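Local coordinates for microcin B17-processing protein McbB (Escherichia coli str. K-12 substr. MG1655, PDB 6GRH), which is necessary to process the inactive microcin B17 precursor McbA into the active peptide antibiotic, at residues 97-102 with 139-144; 103-108 with 125-130; 18-23 with 45-50; 32-37 with 81-86; 171-176 with 272-277. One frame throughout, in Å; residues are numbered along the deposited sequence.

The five contacts fall into two regions of the chain. Interactions 3 and 4 come first in sequence, interleaved along the chain and with centres about 12 Å apart; they share the N-terminal antiparallel sheet and meet at Val-85. Interactions 1, 2 and 5 belong to the seven-stranded mixed sheet. Interaction 2 falls within the span of chain that interaction 1 brings together, about 10 Å away by centres, and strands 97-102 and 122-127 are neighbours. Interaction 5, about 20 Å from interaction 1 by centres, follows later and joins it through His-144 and Ser-171. About 34 Å separates the centres of interactions 1 and 3, consistent with two distinct domains; interactions 3, 4 and 5 all touch a second copy of McbB.

Interaction 1. Residues 97-102 with 139-144; sequences NSVIIS and TLIWLH
Strands 97-102 and 139-144 run parallel, from Ser-98 beside Leu-140 to Ser-102 beside His-144, with their axes 4.6 Å apart at closest and turned by 20°. Val-99 and Ile-101 each use both backbone groups: Val-99 N binds Leu-140 O and Val-99 O accepts from Trp-142 N, then Ile-101 N reaches Trp-142 O (2.7 Å) and Ile-101 O accepts from His-144 N. On one face Val-99 and Ile-141 lie side by side, CG2 against CG1 at 3.9 Å. Ile-101 is extended beyond CG1 (chi2 179°), which carries its CD1 to Ile-141 CG2 at 3.7 Å. Leu-143 CD1 comes to 3.5 Å from Ile-101 O. Helix 150-160 covers this apolar face and helix 236-254 the other, a sheet between helices that is consistent with the Rossmann-like core of E1-related enzymes. On the second face Ile-100 CG1 runs beside Trp-142 CB at 4.1 Å, the two side chains pointing the same way. Ser-102 OG donates to His-144 O at 2.7 Å, tilted 34° from the carbonyl plane, and is also bonded to Val-104 N. The same hydroxyl lies near the plane of the imidazole, 3.6 Å from His-144 CD2. Trp-142 NE1 and His-144 ND1 both bond to Ser-171 OG, a single hydroxyl that serves two buried rings.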
# COMPACT_ATOMS: atom_id res chain seq x y z
N ASN B 97 -8.43 -18.78 29.13
CA ASN B 97 -8.33 -17.71 30.07
C ASN B 97 -7.47 -16.58 29.48
O ASN B 97 -6.63 -16.85 28.63
CB ASN B 97 -7.63 -18.29 31.28
CG ASN B 97 -7.40 -17.28 32.35
OD1 ASN B 97 -6.30 -17.18 32.89
ND2 ASN B 97 -8.43 -16.46 32.62
N SER B 98 -7.71 -15.35 29.94
CA SER B 98 -6.84 -14.20 29.69
C SER B 98 -6.26 -13.62 30.98
O SER B 98 -6.87 -13.72 32.06
CB SER B 98 -7.64 -13.12 28.96
OG SER B 98 -7.96 -13.52 27.64
N VAL B 99 -5.06 -13.04 30.88
CA VAL B 99 -4.47 -12.26 31.95
C VAL B 99 -4.04 -10.93 31.35
O VAL B 99 -3.65 -10.88 30.20
CB VAL B 99 -3.28 -12.94 32.64
CG1 VAL B 99 -3.72 -14.20 33.36
CG2 VAL B 99 -2.15 -13.31 31.70
N ILE B 100 -4.11 -9.87 32.14
CA ILE B 100 -3.60 -8.57 31.74
C ILE B 100 -2.37 -8.27 32.59
O ILE B 100 -2.45 -8.31 33.82
CB ILE B 100 -4.65 -7.47 31.89
CG1 ILE B 100 -5.81 -7.76 30.95
CG2 ILE B 100 -4.03 -6.10 31.57
CD1 ILE B 100 -6.96 -6.79 31.08
N ILE B 101 -1.23 -8.05 31.93
CA ILE B 101 0.01 -7.68 32.60
C ILE B 101 0.26 -6.22 32.24
O ILE B 101 0.21 -5.84 31.04
CB ILE B 101 1.22 -8.57 32.19
CG1 ILE B 101 0.94 -10.05 32.49
CG2 ILE B 101 2.46 -8.12 32.93
CD1 ILE B 101 2.02 -11.05 32.12
N SER B 102 0.51 -5.39 33.24
CA SER B 102 0.62 -3.95 32.95
C SER B 102 1.48 -3.20 33.92
O SER B 102 1.63 -3.62 35.07
CB SER B 102 -0.78 -3.31 32.93
OG SER B 102 -0.75 -2.00 32.39
N THR B 139 -3.40 -19.73 27.77
CA THR B 139 -3.78 -18.41 28.25
C THR B 139 -3.39 -17.35 27.23
O THR B 139 -2.28 -17.42 26.68
CB THR B 139 -3.05 -18.10 29.56
OG1 THR B 139 -3.42 -19.08 30.53
CG2 THR B 139 -3.37 -16.73 30.08
N LEU B 140 -4.30 -16.41 26.98
CA LEU B 140 -3.98 -15.19 26.24
C LEU B 140 -3.39 -14.16 27.21
O LEU B 140 -4.01 -13.80 28.20
CB LEU B 140 -5.21 -14.62 25.55
CG LEU B 140 -5.09 -13.31 24.74
CD1 LEU B 140 -4.16 -13.49 23.56
CD2 LEU B 140 -6.46 -12.86 24.29
N ILE B 141 -2.17 -13.72 26.94
CA ILE B 141 -1.52 -12.72 27.76
C ILE B 141 -1.61 -11.36 27.07
O ILE B 141 -1.02 -11.17 25.98
CB ILE B 141 -0.04 -13.09 28.03
CG1 ILE B 141 0.05 -14.47 28.69
CG2 ILE B 141 0.64 -12.00 28.85
CD1 ILE B 141 1.46 -14.97 28.92
N TRP B 142 -2.33 -10.43 27.69
CA TRP B 142 -2.40 -9.06 27.23
C TRP B 142 -1.40 -8.23 28.01
O TRP B 142 -1.53 -8.07 29.21
CB TRP B 142 -3.81 -8.48 27.40
CG TRP B 142 -3.98 -7.19 26.63
CD1 TRP B 142 -3.24 -6.03 26.80
CD2 TRP B 142 -4.88 -6.93 25.56
NE1 TRP B 142 -3.66 -5.08 25.92
CE2 TRP B 142 -4.64 -5.60 25.13
CE3 TRP B 142 -5.88 -7.68 24.93
CZ2 TRP B 142 -5.35 -5.01 24.08
CZ3 TRP B 142 -6.58 -7.10 23.89
CH2 TRP B 142 -6.31 -5.77 23.47
N LEU B 143 -0.38 -7.69 27.32
CA LEU B 143 0.60 -6.82 27.95
C LEU B 143 0.33 -5.37 27.55
O LEU B 143 0.44 -5.04 26.39
CB LEU B 143 2.00 -7.22 27.54
CG LEU B 143 3.19 -6.36 27.96
CD1 LEU B 143 3.31 -6.23 29.47
CD2 LEU B 143 4.46 -6.97 27.36
N HIS B 144 -0.02 -4.53 28.52
CA HIS B 144 -0.36 -3.14 28.24
C HIS B 144 0.66 -2.26 28.95
O HIS B 144 0.79 -2.32 30.17
CB HIS B 144 -1.78 -2.82 28.70
CG HIS B 144 -2.13 -1.37 28.59
ND1 HIS B 144 -2.35 -0.77 27.37
CD2 HIS B 144 -2.23 -0.40 29.52
CE1 HIS B 144 -2.61 0.52 27.57
NE2 HIS B 144 -2.57 0.76 28.86

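Interaction 2. Residues 103-108 with 125-130; sequences DVPHLF and IIDIKD
Ile-125 carries CG1 anti to its carbonyl carbon (chi1 -52°) and folds CD1 back at chi2 -56°, bringing its branches to Pro-105 and Phe-108. Its CG2 meets Pro-105 CB at 3.8 Å, comes up to the carbonyl oxygen of that proline and also reaches Phe-108 CB. CD1 packs on the same Phe-108 CB, 3.8 Å away, while the phenyl ring leads off toward Ile-246 and Tyr-243 of helix 236-254. Asp-127 holds CG anti to the backbone N, and its side chain crosses the proline ring obliquely, with OD2 3.8 Å from Pro-105 CG. Here the end of an edge strand meets a short 3-10 segment: residues 105-107 follow strand 97-102, and strand 122-127, next to it at the outer edge of the mixed sheet within this chain, runs out into a type I turn from Asp-127 to Asp-130. An Asx turn overlaps its start: Asp-127 OD1 accepts from Lys-129 N at 2.9 Å, the donor standing above the carboxylate plane. A water gives OD1 a second bond of 2.8 Å and donates its other hydrogen to Asp-103 O, bridging two segments that share no direct hydrogen bond. Ile-128 CG2 rests against both CA and CB of Asp-103, each at 3.8 Å. Turned away from that methyl, the Asp-103 carboxylate accepts from the backbone nitrogens of Glu-146 and Asn-147.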
# COMPACT_ATOMS: atom_id res chain seq x y z
N ASP B 103 2.01 -2.08 33.45
CA ASP B 103 2.66 -1.10 34.32
C ASP B 103 1.68 -0.13 34.94
O ASP B 103 2.06 0.63 35.82
CB ASP B 103 3.80 -0.35 33.58
CG ASP B 103 3.31 0.54 32.41
OD1 ASP B 103 2.13 0.52 31.99
OD2 ASP B 103 4.18 1.26 31.85
N VAL B 104 0.41 -0.16 34.52
CA VAL B 104 -0.66 0.61 35.17
C VAL B 104 -1.82 -0.33 35.58
O VAL B 104 -2.94 -0.13 35.15
CB VAL B 104 -1.17 1.80 34.29
CG1 VAL B 104 -0.10 2.87 34.16
CG2 VAL B 104 -1.64 1.36 32.91
N PRO B 105 -1.54 -1.34 36.44
CA PRO B 105 -2.60 -2.28 36.80
C PRO B 105 -3.83 -1.65 37.43
O PRO B 105 -4.92 -2.17 37.27
CB PRO B 105 -1.92 -3.23 37.79
CG PRO B 105 -0.81 -2.42 38.38
CD PRO B 105 -0.31 -1.57 37.23
N HIS B 106 -3.64 -0.55 38.17
CA HIS B 106 -4.78 0.22 38.73
C HIS B 106 -5.85 0.68 37.69
O HIS B 106 -7.01 0.75 38.03
CB HIS B 106 -4.28 1.41 39.58
CG HIS B 106 -3.31 2.31 38.86
ND1 HIS B 106 -2.02 1.94 38.56
CD2 HIS B 106 -3.46 3.57 38.38
CE1 HIS B 106 -1.40 2.93 37.94
NE2 HIS B 106 -2.26 3.93 37.82
N LEU B 107 -5.46 0.93 36.44
CA LEU B 107 -6.42 1.22 35.35
C LEU B 107 -7.42 0.08 35.14
O LEU B 107 -8.52 0.30 34.65
CB LEU B 107 -5.69 1.53 34.02
CG LEU B 107 -6.52 1.68 32.72
CD1 LEU B 107 -7.50 2.86 32.84
CD2 LEU B 107 -5.60 1.82 31.48
N PHE B 108 -7.04 -1.14 35.53
CA PHE B 108 -7.85 -2.33 35.34
C PHE B 108 -8.41 -2.90 36.63
O PHE B 108 -8.88 -4.02 36.62
CB PHE B 108 -7.01 -3.41 34.68
CG PHE B 108 -6.44 -3.00 33.37
CD1 PHE B 108 -5.13 -2.60 33.27
CD2 PHE B 108 -7.23 -3.00 32.24
CE1 PHE B 108 -4.59 -2.23 32.04
CE2 PHE B 108 -6.71 -2.64 31.01
CZ PHE B 108 -5.38 -2.24 30.91
N ILE B 125 -5.12 -9.51 37.00
CA ILE B 125 -4.40 -8.31 36.60
C ILE B 125 -3.03 -8.36 37.28
O ILE B 125 -2.94 -8.41 38.49
CB ILE B 125 -5.12 -7.01 37.04
CG1 ILE B 125 -6.58 -7.02 36.59
CG2 ILE B 125 -4.42 -5.79 36.43
CD1 ILE B 125 -6.83 -7.23 35.10
N ILE B 126 -1.98 -8.39 36.49
CA ILE B 126 -0.63 -8.55 37.02
C ILE B 126 0.19 -7.27 36.83
O ILE B 126 0.25 -6.69 35.73
CB ILE B 126 0.06 -9.76 36.36
CG1 ILE B 126 -0.75 -11.02 36.60
CG2 ILE B 126 1.47 -9.94 36.91
CD1 ILE B 126 -0.50 -12.12 35.60
N ASP B 127 0.82 -6.82 37.91
CA ASP B 127 1.73 -5.69 37.84
C ASP B 127 3.04 -6.19 37.25
O ASP B 127 3.60 -7.17 37.74
CB ASP B 127 1.96 -5.08 39.23
CG ASP B 127 2.70 -3.72 39.18
OD1 ASP B 127 3.49 -3.48 38.25
OD2 ASP B 127 2.49 -2.91 40.10
N ILE B 128 3.54 -5.53 36.21
CA ILE B 128 4.83 -5.87 35.62
C ILE B 128 5.99 -5.89 36.65
O ILE B 128 6.92 -6.65 36.49
CB ILE B 128 5.17 -4.95 34.41
CG1 ILE B 128 6.34 -5.51 33.60
CG2 ILE B 128 5.48 -3.53 34.86
CD1 ILE B 128 6.01 -6.82 32.91
N LYS B 129 5.91 -5.07 37.70
CA LYS B 129 6.90 -5.07 38.81
C LYS B 129 7.01 -6.38 39.60
O LYS B 129 8.00 -6.60 40.29
CB LYS B 129 6.57 -3.95 39.81
CG LYS B 129 6.67 -2.54 39.24
N ASP B 130 5.99 -7.24 39.54
CA ASP B 130 6.02 -8.54 40.21
C ASP B 130 7.14 -9.45 39.70
O ASP B 130 7.26 -9.68 38.51
CB ASP B 130 4.68 -9.26 40.04
CG ASP B 130 3.55 -8.63 40.86
OD1 ASP B 130 3.81 -7.70 41.66
OD2 ASP B 130 2.39 -9.07 40.70
O HOH W 1 4.20 -0.95 37.43

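Interaction 3. Residues 18-23 with 45-50; sequences FEIISR and KVLESL
One water is gripped by Ser-22, Ile-20 and Glu-48, and so ties strand to helix: it accepts from Ser-22 OG at 2.7 Å and donates to Glu-48 OE2 at 2.9 Å and to Ile-20 O. Ser-22 OG is also bonded to Thr-27 OG1. Inward from this polar border the contact is apolar. Ile-20 splits its branches, CD1 meeting Leu-47 CD1 at 3.8 Å and CG2 resting on Glu-48 CG, and it stands at about a right angle to both side chains. Phe-18 has CG between its backbone N and carbonyl carbon (chi1 73°), and its ring comes edge-on to the helix. Leu-47 O lies in the ring plane, 3.5 Å from Phe-18 CZ, and Leu-50 CB is close to that same atom. The segments 18-23 and 45-50 make an angle of 129° between their directions, consistent with a winged-helix-like domain such as the peptide-recognition domains of RiPP-modifying enzymes. The chemistry suggests that apolar packing carries the buried side, while water mediates the polar link between strand and helix.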
# COMPACT_ATOMS: atom_id res chain seq x y z
N PHE B 18 -29.30 -5.36 26.40
CA PHE B 18 -30.69 -4.96 26.26
C PHE B 18 -31.13 -4.09 27.41
O PHE B 18 -30.44 -4.04 28.44
CB PHE B 18 -31.60 -6.18 26.12
CG PHE B 18 -31.78 -6.95 27.40
CD1 PHE B 18 -30.84 -7.87 27.81
CD2 PHE B 18 -32.90 -6.75 28.20
CE1 PHE B 18 -31.00 -8.59 28.99
CE2 PHE B 18 -33.08 -7.48 29.36
CZ PHE B 18 -32.13 -8.40 29.76
N GLU B 19 -32.26 -3.40 27.25
CA GLU B 19 -32.94 -2.77 28.37
C GLU B 19 -34.40 -3.21 28.38
O GLU B 19 -34.97 -3.54 27.33
CB GLU B 19 -32.85 -1.23 28.33
CG GLU B 19 -31.45 -0.62 28.39
CD GLU B 19 -30.72 -0.81 29.72
OE1 GLU B 19 -31.36 -0.88 30.80
OE2 GLU B 19 -29.47 -0.91 29.70
N ILE B 20 -34.97 -3.25 29.58
CA ILE B 20 -36.36 -3.57 29.80
C ILE B 20 -36.89 -2.41 30.63
O ILE B 20 -36.48 -2.25 31.77
CB ILE B 20 -36.55 -4.95 30.50
CG1 ILE B 20 -38.03 -5.21 30.84
CG2 ILE B 20 -35.72 -5.14 31.77
CD1 ILE B 20 -38.88 -5.62 29.67
N ILE B 21 -37.76 -1.59 30.05
CA ILE B 21 -38.24 -0.35 30.71
C ILE B 21 -39.74 -0.35 30.91
O ILE B 21 -40.47 -0.99 30.15
CB ILE B 21 -37.79 0.92 29.94
CG1 ILE B 21 -38.36 0.95 28.52
CG2 ILE B 21 -36.26 0.98 29.90
CD1 ILE B 21 -37.97 2.16 27.69
N SER B 22 -40.21 0.35 31.94
CA SER B 22 -41.61 0.32 32.35
C SER B 22 -42.10 1.68 32.80
O SER B 22 -41.37 2.43 33.43
CB SER B 22 -41.82 -0.66 33.51
OG SER B 22 -41.48 -1.98 33.13
N ARG B 23 -43.34 1.99 32.44
CA ARG B 23 -44.02 3.17 32.92
C ARG B 23 -45.52 2.95 32.78
O ARG B 23 -45.99 2.51 31.71
CB ARG B 23 -43.59 4.39 32.14
CG ARG B 23 -44.05 5.71 32.74
CD ARG B 23 -44.17 6.78 31.66
NE ARG B 23 -44.80 8.00 32.15
CZ ARG B 23 -44.18 9.01 32.78
NH1 ARG B 23 -42.87 8.96 33.05
NH2 ARG B 23 -44.89 10.07 33.16
N LYS B 45 -40.77 -10.33 34.35
CA LYS B 45 -39.96 -10.80 35.47
C LYS B 45 -38.67 -11.49 35.05
O LYS B 45 -37.61 -11.21 35.59
CB LYS B 45 -40.79 -11.71 36.41
N VAL B 46 -38.76 -12.37 34.06
CA VAL B 46 -37.59 -13.07 33.52
C VAL B 46 -36.58 -12.08 32.97
O VAL B 46 -35.40 -12.12 33.31
CB VAL B 46 -38.02 -14.10 32.45
CG1 VAL B 46 -36.83 -14.67 31.69
CG2 VAL B 46 -38.82 -15.23 33.10
N LEU B 47 -37.05 -11.17 32.12
CA LEU B 47 -36.19 -10.17 31.52
C LEU B 47 -35.52 -9.28 32.57
O LEU B 47 -34.34 -9.01 32.45
CB LEU B 47 -36.96 -9.33 30.49
CG LEU B 47 -37.46 -10.09 29.28
CD1 LEU B 47 -38.50 -9.26 28.52
CD2 LEU B 47 -36.31 -10.52 28.37
N GLU B 48 -36.25 -8.84 33.58
CA GLU B 48 -35.65 -8.08 34.68
C GLU B 48 -34.52 -8.83 35.42
O GLU B 48 -33.47 -8.25 35.72
CB GLU B 48 -36.73 -7.64 35.67
CG GLU B 48 -37.57 -6.53 35.06
CD GLU B 48 -38.76 -6.12 35.91
OE1 GLU B 48 -39.30 -6.97 36.67
OE2 GLU B 48 -39.17 -4.94 35.77
N SER B 49 -34.73 -10.12 35.70
CA SER B 49 -33.69 -10.93 36.34
C SER B 49 -32.48 -11.13 35.44
O SER B 49 -31.35 -11.00 35.91
CB SER B 49 -34.19 -12.30 36.76
OG SER B 49 -33.05 -13.15 36.91
N LEU B 50 -32.72 -11.42 34.16
CA LEU B 50 -31.63 -11.51 33.21
C LEU B 50 -30.85 -10.20 33.11
O LEU B 50 -29.62 -10.24 32.95
CB LEU B 50 -32.11 -11.93 31.81
CG LEU B 50 -32.59 -13.38 31.66
CD1 LEU B 50 -33.10 -13.65 30.26
CD2 LEU B 50 -31.47 -14.34 32.01
O HOH W 2 -39.00 -2.82 33.76

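Interaction 4. Residues 32-37 with 81-86; sequences YISSVD and ITTGVI. With EDO (1,2-ethanediol), chain J.
Val-36 and Thr-83 cross at about a right angle and touch through their CG2 methyls, 3.8 Å apart. Beside them Ser-34 sets OG between its backbone N and carbonyl carbon (chi1 67°) and donates to Thr-83 O at 2.7 Å, in the carbonyl plane and on a lone pair. Thr-31 OG1 is bonded to that oxygen as well, so two hydroxyls hold it. Just after the helical turn, Gly-84, at phi 91°, completes a Schellman motif. Ile-33 lies against the bare alpha carbon of this turn: its CG1 is 3.8 Å from Gly-84 CA, and its CB is 3.6 Å from Thr-83 O. A water accepts from Tyr-32 N and donates to Gly-84 O at 2.7 Å. Strand 34-38 pairs antiparallel with a strand from the chain of another protein, and the sheet continues across that interface. Tyr-32 O accepts from Lys-175 NZ of a neighbouring subunit, a second copy of McbB. Tyr-32 OH shares a 3.1 Å hydrogen bond with O1 of an ethanediol, probably from the crystallisation liquor.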
# COMPACT_ATOMS: atom_id res chain seq x y z
N TYR B 32 -30.36 -5.02 20.68
CA TYR B 32 -29.71 -4.67 19.41
C TYR B 32 -30.44 -5.17 18.16
O TYR B 32 -30.30 -4.59 17.07
CB TYR B 32 -28.28 -5.20 19.43
CG TYR B 32 -27.31 -4.43 20.29
CD1 TYR B 32 -27.63 -3.21 20.88
CD2 TYR B 32 -26.03 -4.89 20.45
CE1 TYR B 32 -26.71 -2.50 21.64
CE2 TYR B 32 -25.10 -4.20 21.22
CZ TYR B 32 -25.45 -3.00 21.80
OH TYR B 32 -24.53 -2.31 22.53
N ILE B 33 -31.24 -6.21 18.32
CA ILE B 33 -31.94 -6.89 17.25
C ILE B 33 -33.38 -6.40 17.11
O ILE B 33 -33.86 -6.24 15.99
CB ILE B 33 -31.95 -8.41 17.51
CG1 ILE B 33 -30.52 -8.93 17.67
CG2 ILE B 33 -32.73 -9.19 16.45
CD1 ILE B 33 -29.62 -8.67 16.50
N SER B 34 -34.09 -6.21 18.22
CA SER B 34 -35.50 -5.91 18.13
C SER B 34 -36.01 -5.09 19.29
O SER B 34 -35.31 -4.85 20.26
CB SER B 34 -36.30 -7.23 18.04
OG SER B 34 -36.20 -7.96 19.27
N SER B 35 -37.26 -4.68 19.17
CA SER B 35 -37.98 -4.07 20.27
C SER B 35 -39.35 -4.75 20.39
O SER B 35 -39.97 -5.07 19.39
CB SER B 35 -38.12 -2.58 20.06
OG SER B 35 -38.58 -1.97 21.24
N VAL B 36 -39.79 -4.98 21.64
CA VAL B 36 -41.03 -5.72 21.91
C VAL B 36 -41.83 -5.00 22.98
O VAL B 36 -41.29 -4.63 24.01
CB VAL B 36 -40.75 -7.19 22.32
CG1 VAL B 36 -42.05 -7.97 22.50
CG2 VAL B 36 -39.87 -7.89 21.30
N ASP B 37 -43.12 -4.78 22.70
CA ASP B 37 -44.06 -4.32 23.71
C ASP B 37 -44.47 -5.57 24.52
O ASP B 37 -45.18 -6.42 24.01
CB ASP B 37 -45.26 -3.65 23.03
CG ASP B 37 -46.21 -2.94 24.00
OD1 ASP B 37 -45.92 -2.84 25.22
OD2 ASP B 37 -47.28 -2.46 23.55
N ILE B 81 -33.97 -15.82 22.37
CA ILE B 81 -32.96 -15.94 21.35
C ILE B 81 -33.33 -15.07 20.13
O ILE B 81 -32.47 -14.33 19.61
CB ILE B 81 -32.74 -17.40 20.88
CG1 ILE B 81 -32.02 -18.19 21.98
CG2 ILE B 81 -31.93 -17.46 19.58
CD1 ILE B 81 -32.13 -19.69 21.82
N THR B 82 -34.56 -15.20 19.66
CA THR B 82 -34.97 -14.54 18.42
C THR B 82 -35.01 -13.03 18.58
O THR B 82 -34.64 -12.33 17.65
CB THR B 82 -36.32 -15.05 17.87
OG1 THR B 82 -37.33 -14.96 18.89
CG2 THR B 82 -36.20 -16.47 17.40
N THR B 83 -35.38 -12.53 19.77
CA THR B 83 -35.42 -11.09 20.03
C THR B 83 -34.08 -10.44 20.32
O THR B 83 -34.02 -9.22 20.34
CB THR B 83 -36.41 -10.73 21.17
OG1 THR B 83 -36.02 -11.40 22.40
CG2 THR B 83 -37.83 -11.10 20.78
N GLY B 84 -33.02 -11.23 20.57
CA GLY B 84 -31.67 -10.71 20.84
C GLY B 84 -31.33 -10.47 22.31
O GLY B 84 -30.48 -9.64 22.62
N VAL B 85 -32.01 -11.18 23.22
CA VAL B 85 -31.74 -11.09 24.65
C VAL B 85 -30.60 -12.03 25.04
O VAL B 85 -29.76 -11.68 25.85
CB VAL B 85 -32.99 -11.39 25.51
CG1 VAL B 85 -32.68 -11.22 27.00
CG2 VAL B 85 -34.15 -10.48 25.15
N ILE B 86 -30.62 -13.24 24.48
CA ILE B 86 -29.59 -14.24 24.73
C ILE B 86 -29.13 -14.88 23.41
O ILE B 86 -29.82 -14.79 22.39
CB ILE B 86 -30.03 -15.36 25.72
CG1 ILE B 86 -31.01 -16.35 25.08
CG2 ILE B 86 -30.62 -14.77 27.00
CD1 ILE B 86 -31.56 -17.40 26.02
C1 EDO J . -22.45 -3.07 25.46
O1 EDO J . -22.39 -3.80 24.23
C2 EDO J . -23.13 -1.74 25.17
O2 EDO J . -22.90 -0.81 26.23
O HOH W 3 -28.90 -7.48 22.00

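Interaction 5. Residues 171-176 with 272-277; sequences SYYLKE and ADLITC
The Tyr-173 ring meets Leu-274 at its edge: Leu-274 CD1 lies near the ring plane, 3.9 Å from Tyr-173 CD1, and the two side chains stand at about a right angle. The ring also meets that of Phe-178, and Tyr-173 OH is bonded to Ser-242 OG. A second flat group, the Glu-176 carboxylate, has Ile-275 CG1 over one face, 3.9 Å from Glu-176 CD. Between these two contacts Leu-274 N donates a 2.9 Å bond to Glu-176 O, linking the turn after strand 167-174 to the end of strand 269-273; strand 177-180 runs between those two in the sheet. In the conformer described, Asp-273 OD2 shapes the second turn, accepting from Ile-275 N at 2.7 Å and, from above the carboxylate plane, from Thr-276 N: an Asx turn with an Asx motif. Leu-274 O bonds to His-244 and Arg-248 of a neighbouring McbB subunit. A tentative water bridge from Glu-176 OE1 to Asp-273 OD1 may ease the repulsion between these acidic oxygens, 5.0 Å apart.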
# COMPACT_ATOMS: atom_id res chain seq x y z
N SER B 171 -0.09 -3.89 23.86
CA SER B 171 -0.64 -2.56 23.59
C SER B 171 0.21 -1.47 24.25
O SER B 171 0.82 -1.67 25.28
CB SER B 171 -2.12 -2.48 23.99
OG SER B 171 -2.30 -2.62 25.38
N TYR B 172 0.30 -0.34 23.57
CA TYR B 172 1.30 0.70 23.88
C TYR B 172 0.96 1.93 23.01
O TYR B 172 0.09 1.86 22.14
CB TYR B 172 2.74 0.18 23.61
CG TYR B 172 2.92 -0.36 22.23
CD1 TYR B 172 2.56 -1.66 21.91
CD2 TYR B 172 3.37 0.46 21.20
CE1 TYR B 172 2.68 -2.16 20.64
CE2 TYR B 172 3.48 -0.02 19.91
CZ TYR B 172 3.14 -1.31 19.63
OH TYR B 172 3.22 -1.78 18.36
N TYR B 173 1.66 3.02 23.27
CA TYR B 173 1.40 4.29 22.64
C TYR B 173 2.60 4.68 21.80
O TYR B 173 3.73 4.47 22.17
CB TYR B 173 1.06 5.35 23.67
CG TYR B 173 -0.16 4.98 24.48
CD1 TYR B 173 -1.43 5.39 24.08
CD2 TYR B 173 -0.05 4.18 25.63
CE1 TYR B 173 -2.57 5.04 24.82
CE2 TYR B 173 -1.17 3.82 26.38
CZ TYR B 173 -2.44 4.26 25.96
OH TYR B 173 -3.54 3.89 26.69
N LEU B 174 2.33 5.25 20.63
CA LEU B 174 3.37 5.70 19.73
C LEU B 174 2.87 6.96 19.10
O LEU B 174 1.82 6.93 18.44
CB LEU B 174 3.68 4.65 18.65
CG LEU B 174 4.65 5.07 17.53
CD1 LEU B 174 5.99 5.46 18.10
CD2 LEU B 174 4.76 3.92 16.54
N LYS B 175 3.59 8.05 19.36
CA LYS B 175 3.27 9.39 18.89
C LYS B 175 1.86 9.79 19.34
O LYS B 175 1.63 9.90 20.54
CB LYS B 175 3.51 9.48 17.38
CG LYS B 175 5.00 9.31 17.07
CD LYS B 175 5.29 9.65 15.61
CE LYS B 175 6.78 9.64 15.32
NZ LYS B 175 7.09 10.59 14.21
N GLU B 176 0.90 9.94 18.42
CA GLU B 176 -0.48 10.27 18.81
C GLU B 176 -1.41 9.06 18.68
O GLU B 176 -2.63 9.24 18.59
CB GLU B 176 -0.98 11.43 17.96
CG GLU B 176 -0.18 12.70 18.17
CD GLU B 176 -0.57 13.83 17.23
OE1 GLU B 176 -0.86 13.57 16.03
OE2 GLU B 176 -0.57 14.99 17.70
N ALA B 272 -5.30 3.09 16.71
CA ALA B 272 -6.26 4.17 16.86
C ALA B 272 -5.53 5.50 16.95
O ALA B 272 -4.61 5.64 17.75
CB ALA B 272 -7.12 3.95 18.10
N ASP B 273 -5.91 6.47 16.13
CA ASP B 273 -5.41 7.81 16.27
C ASP B 273 -6.17 8.49 17.42
O ASP B 273 -7.38 8.66 17.34
CB ASP B 273 -5.60 8.59 14.97
CG ASP B 273 -4.97 9.96 15.01
OD1 ASP B 273 -4.12 10.26 14.14
OD2 ASP B 273 -5.30 10.76 15.91
N LEU B 274 -5.46 8.87 18.48
CA LEU B 274 -6.09 9.46 19.66
C LEU B 274 -6.68 10.86 19.45
O LEU B 274 -7.51 11.32 20.25
CB LEU B 274 -5.14 9.45 20.85
CG LEU B 274 -4.82 8.06 21.40
CD1 LEU B 274 -3.67 8.14 22.40
CD2 LEU B 274 -6.04 7.40 22.00
N ILE B 275 -6.27 11.53 18.36
CA ILE B 275 -6.81 12.85 18.02
C ILE B 275 -8.14 12.71 17.25
O ILE B 275 -9.15 13.26 17.66
CB ILE B 275 -5.79 13.68 17.19
CG1 ILE B 275 -4.41 13.70 17.86
CG2 ILE B 275 -6.30 15.12 16.99
CD1 ILE B 275 -4.41 14.20 19.30
N THR B 276 -8.11 11.99 16.13
CA THR B 276 -9.30 11.84 15.29
C THR B 276 -10.21 10.73 15.74
O THR B 276 -11.34 10.65 15.27
CB THR B 276 -8.95 11.55 13.81
OG1 THR B 276 -8.25 10.29 13.73
CG2 THR B 276 -8.15 12.67 13.23
N CYS B 277 -9.73 9.85 16.61
CA CYS B 277 -10.41 8.63 17.03
C CYS B 277 -10.70 7.60 15.94
O CYS B 277 -11.52 6.71 16.16
CB CYS B 277 -11.66 8.92 17.88
SG CYS B 277 -11.37 10.18 19.15
O HOH W 4 -2.71 12.40 14.76